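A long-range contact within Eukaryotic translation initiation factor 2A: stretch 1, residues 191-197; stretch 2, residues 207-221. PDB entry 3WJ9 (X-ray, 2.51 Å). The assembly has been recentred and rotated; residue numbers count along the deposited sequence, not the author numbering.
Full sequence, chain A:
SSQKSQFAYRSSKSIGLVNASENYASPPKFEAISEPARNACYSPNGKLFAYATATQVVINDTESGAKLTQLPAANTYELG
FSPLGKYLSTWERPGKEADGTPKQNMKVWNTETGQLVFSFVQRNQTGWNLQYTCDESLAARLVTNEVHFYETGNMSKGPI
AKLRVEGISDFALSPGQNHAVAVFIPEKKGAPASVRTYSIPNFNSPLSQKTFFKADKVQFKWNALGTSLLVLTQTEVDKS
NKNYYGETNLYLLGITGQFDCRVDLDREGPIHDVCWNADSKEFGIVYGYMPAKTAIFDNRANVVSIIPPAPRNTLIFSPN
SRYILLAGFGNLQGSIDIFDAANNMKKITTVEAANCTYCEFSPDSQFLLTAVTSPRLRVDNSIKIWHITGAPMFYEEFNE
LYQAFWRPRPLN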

# COMPACT_ATOMS: atom_id res chain seq x y z
N ALA A 191 -26.50 17.58 7.94
CA ALA A 191 -25.07 17.86 7.99
C ALA A 191 -24.32 17.15 6.87
O ALA A 191 -24.60 16.00 6.56
N PRO A 192 -23.36 17.85 6.26
CA PRO A 192 -22.54 17.26 5.21
C PRO A 192 -21.36 16.50 5.81
O PRO A 192 -21.17 16.54 7.03
N ALA A 193 -20.58 15.82 4.98
CA ALA A 193 -19.40 15.14 5.47
C ALA A 193 -18.31 16.15 5.80
O ALA A 193 -18.36 17.29 5.36
N SER A 194 -17.32 15.72 6.58
CA SER A 194 -16.24 16.62 6.98
C SER A 194 -14.88 15.93 7.03
O SER A 194 -14.78 14.73 7.27
N VAL A 195 -13.83 16.72 6.79
CA VAL A 195 -12.46 16.25 6.85
C VAL A 195 -11.67 17.12 7.83
O VAL A 195 -11.83 18.34 7.86
N ARG A 196 -10.81 16.49 8.63
CA ARG A 196 -10.09 17.19 9.70
C ARG A 196 -8.63 16.75 9.82
O ARG A 196 -8.30 15.58 9.64
N THR A 197 -7.74 17.70 10.12
CA THR A 197 -6.35 17.35 10.40
C THR A 197 -5.93 17.84 11.78
O THR A 197 -6.36 18.90 12.23
N LEU A 207 -5.81 21.71 12.80
CA LEU A 207 -4.99 22.37 11.80
C LEU A 207 -5.81 22.62 10.55
O LEU A 207 -5.46 23.45 9.71
N SER A 208 -6.93 21.91 10.44
CA SER A 208 -7.87 22.09 9.34
C SER A 208 -9.25 21.64 9.77
O SER A 208 -9.38 20.63 10.44
N GLN A 209 -10.29 22.38 9.40
CA GLN A 209 -11.64 21.92 9.70
C GLN A 209 -12.57 22.25 8.55
O GLN A 209 -13.10 23.35 8.44
N LYS A 210 -12.71 21.28 7.65
CA LYS A 210 -13.42 21.48 6.39
C LYS A 210 -14.62 20.53 6.31
O LYS A 210 -14.61 19.45 6.90
N THR A 211 -15.65 20.93 5.57
CA THR A 211 -16.82 20.08 5.40
C THR A 211 -17.14 19.88 3.92
O THR A 211 -16.81 20.72 3.08
N PHE A 212 -17.76 18.74 3.60
CA PHE A 212 -18.02 18.35 2.22
C PHE A 212 -19.39 17.70 2.04
O PHE A 212 -19.88 17.01 2.92
N PHE A 213 -19.97 17.90 0.86
CA PHE A 213 -21.37 17.54 0.61
C PHE A 213 -21.51 16.39 -0.36
O PHE A 213 -20.61 16.13 -1.17
N LYS A 214 -22.64 15.70 -0.27
CA LYS A 214 -22.90 14.51 -1.07
C LYS A 214 -21.73 13.54 -0.93
O LYS A 214 -21.32 12.91 -1.90
N ALA A 215 -21.19 13.45 0.28
CA ALA A 215 -20.01 12.63 0.52
C ALA A 215 -20.26 11.57 1.58
O ALA A 215 -20.38 11.86 2.76
N ASP A 216 -20.35 10.32 1.13
CA ASP A 216 -20.52 9.19 2.03
C ASP A 216 -19.17 8.56 2.32
O ASP A 216 -18.96 7.97 3.38
N LYS A 217 -18.26 8.69 1.36
CA LYS A 217 -16.94 8.08 1.45
C LYS A 217 -15.83 9.11 1.29
O LYS A 217 -16.09 10.30 1.09
N VAL A 218 -14.59 8.64 1.36
CA VAL A 218 -13.42 9.51 1.20
C VAL A 218 -12.19 8.67 0.88
O VAL A 218 -12.21 7.45 1.00
N GLN A 219 -11.11 9.34 0.45
CA GLN A 219 -9.84 8.67 0.22
C GLN A 219 -8.68 9.62 0.51
O GLN A 219 -8.59 10.70 -0.09
N PHE A 220 -7.80 9.23 1.42
CA PHE A 220 -6.66 10.06 1.81
C PHE A 220 -5.38 9.63 1.11
O PHE A 220 -5.17 8.45 0.86
N LYS A 221 -4.52 10.60 0.81
CA LYS A 221 -3.26 10.32 0.14
C LYS A 221 -2.15 11.28 0.56
O LYS A 221 -1.84 12.23 -0.16

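This contact is an antiparallel pairing of two neighbouring β-strands, 193-197 and 208-212, with an apolar cluster on one face and a mostly polar set of side chains on the other. The strand directions lie 154° apart, and the two stretches together bury 762 Å².

Ala193, Val195 and Thr197 share a face with Phe212, Lys210 and Ser208. Val195 is the centre of the packing here and has the largest area covered by the other stretch. Its chi1 is t (171°). CG2 of Val195 lies 3.6 Å from CE1 of Phe212, whose ring is set by an m chi1, and 4.3 Å from CG2 of Val218. CG1 of Val195 lies 3.6 Å from CZ of Phe220, at the edge of that ring. The chain beyond the second strand therefore returns to cover this face. Ala215 takes part as well: its CB points toward the first stretch and sits 3.6 Å from CB of Ala193. Lys210 starts on the same face, but the end of its side chain leads away. At the far end of the pairing, Thr197 (chi1 p) brings OG1 to 3.2 Å from CB of Ser208 and 3.4 Å from CB of Leu207.

The other face carries Ser194 and Arg196 opposite Thr211 and Gln209. Two hydroxyls here bond to backbone carbonyls of the partner strand. Ser194 is t, and its OG donates to O of Lys210 at 2.5 Å, a very short distance. O of Lys210 also accepts from N of Val195 at 2.8 Å. Thr211 is also t, and its OG1 donates to O of Ala193 at 2.6 Å. N of Phe212 donates to O of Ala193 at 2.4 Å, again very short. Each of these carbonyls thus serves one backbone and one side-chain donor. The CA atoms of Ser194 and Thr211 are only 3.8 Å apart, the closest approach in the register.

Arg196 has an off-rotamer chi1 (-139°), and its end comes nearer to the second stretch than its CB direction suggests. CG of Arg196 touches O of Ser208 at 3.2 Å. NE2 of Gln209 lies over one face of the guanidinium, 3.4 Å from NH1 of Arg196. Both are donors, so this is packing and not a hydrogen bond.

Just before the first strand, Pro192 points toward the second stretch. CG of Pro192 lies 3.4 Å from CE1 of Phe213, an m rotamer whose CB points away but whose ring comes back to the proline.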

# COMPACT_ATOMS: atom_id res chain seq x y z
CB ALA A 191 -24.50 17.47 9.34
CB PRO A 192 -22.07 18.47 4.40
CG PRO A 192 -22.48 19.70 5.21
CD PRO A 192 -22.96 19.24 6.54
CB ALA A 193 -18.90 14.14 4.44
CB SER A 194 -16.56 17.23 8.35
OG SER A 194 -15.54 18.13 8.75
CB VAL A 195 -11.79 16.28 5.46
CG1 VAL A 195 -10.29 16.01 5.56
CG2 VAL A 195 -12.45 15.28 4.53
CB ARG A 196 -10.81 16.95 11.03
CG ARG A 196 -10.88 18.19 11.89
CD ARG A 196 -12.06 19.02 11.50
NE ARG A 196 -13.33 18.41 11.87
CZ ARG A 196 -13.84 18.48 13.09
NH1 ARG A 196 -13.21 19.16 14.03
NH2 ARG A 196 -15.00 17.89 13.36
CB THR A 197 -5.38 17.93 9.35
OG1 THR A 197 -5.34 19.36 9.47
CG2 THR A 197 -5.81 17.55 7.94
CB LEU A 207 -3.74 21.55 11.49
CG LEU A 207 -2.85 21.23 12.70
CD1 LEU A 207 -1.53 20.60 12.27
CD2 LEU A 207 -2.59 22.47 13.54
CB SER A 208 -7.40 21.31 8.10
OG SER A 208 -8.46 21.12 7.18
CB GLN A 209 -12.14 22.50 11.04
CG GLN A 209 -13.66 22.50 11.23
CD GLN A 209 -14.06 22.73 12.68
OE1 GLN A 209 -13.53 23.61 13.36
NE2 GLN A 209 -15.00 21.92 13.17
CB LYS A 210 -12.48 21.25 5.20
CG LYS A 210 -11.20 22.12 5.18
CD LYS A 210 -11.29 23.44 5.92
CE LYS A 210 -10.09 24.33 5.67
NZ LYS A 210 -9.88 25.26 6.82
CB THR A 211 -18.05 20.65 6.16
OG1 THR A 211 -19.00 19.60 6.41
CG2 THR A 211 -18.71 21.76 5.37
CB PHE A 212 -16.92 17.40 1.73
CG PHE A 212 -15.54 17.99 1.78
CD1 PHE A 212 -14.76 17.85 2.92
CD2 PHE A 212 -15.02 18.68 0.70
CE1 PHE A 212 -13.49 18.39 2.97
CE2 PHE A 212 -13.74 19.22 0.75
CZ PHE A 212 -12.98 19.07 1.89
CB PHE A 213 -22.13 18.75 0.05
CG PHE A 213 -21.85 20.01 0.78
CD1 PHE A 213 -22.74 20.48 1.71
CD2 PHE A 213 -20.68 20.72 0.54
CE1 PHE A 213 -22.48 21.63 2.39
CE2 PHE A 213 -20.42 21.86 1.22
CZ PHE A 213 -21.32 22.31 2.14
CB LYS A 214 -23.12 14.88 -2.54
CG LYS A 214 -24.41 15.64 -2.79
CD LYS A 214 -24.40 16.30 -4.16
CE LYS A 214 -24.27 15.27 -5.27
NZ LYS A 214 -24.26 15.91 -6.61
CB ALA A 215 -18.84 13.51 0.92
CB ASP A 216 -21.48 8.16 1.43
CG ASP A 216 -22.64 8.80 0.70
OD1 ASP A 216 -23.21 9.78 1.22
OD2 ASP A 216 -22.99 8.32 -0.40
CB LYS A 217 -16.78 6.99 0.39
CG LYS A 217 -17.86 5.93 0.41
CD LYS A 217 -17.91 5.20 1.74
CE LYS A 217 -18.72 3.91 1.63
NZ LYS A 217 -20.08 4.15 1.07
CB VAL A 218 -13.17 10.34 2.48
CG1 VAL A 218 -12.36 9.55 3.49
CG2 VAL A 218 -12.48 11.66 2.14
CB GLN A 219 -9.76 8.14 -1.21
CG GLN A 219 -8.59 7.20 -1.47
CD GLN A 219 -8.79 6.35 -2.70
OE1 GLN A 219 -9.85 6.39 -3.33
NE2 GLN A 219 -7.78 5.56 -3.06
CB PHE A 220 -6.47 10.03 3.32
CG PHE A 220 -7.37 10.95 4.08
CD1 PHE A 220 -7.27 12.32 3.91
CD2 PHE A 220 -8.32 10.46 4.95
CE1 PHE A 220 -8.10 13.18 4.60
CE2 PHE A 220 -9.15 11.31 5.65
CZ PHE A 220 -9.04 12.68 5.47
CB LYS A 221 -3.44 10.36 -1.38
CG LYS A 221 -2.88 9.16 -2.11
CD LYS A 221 -3.99 8.26 -2.62
CE LYS A 221 -3.44 7.00 -3.25
NZ LYS A 221 -4.52 6.14 -3.82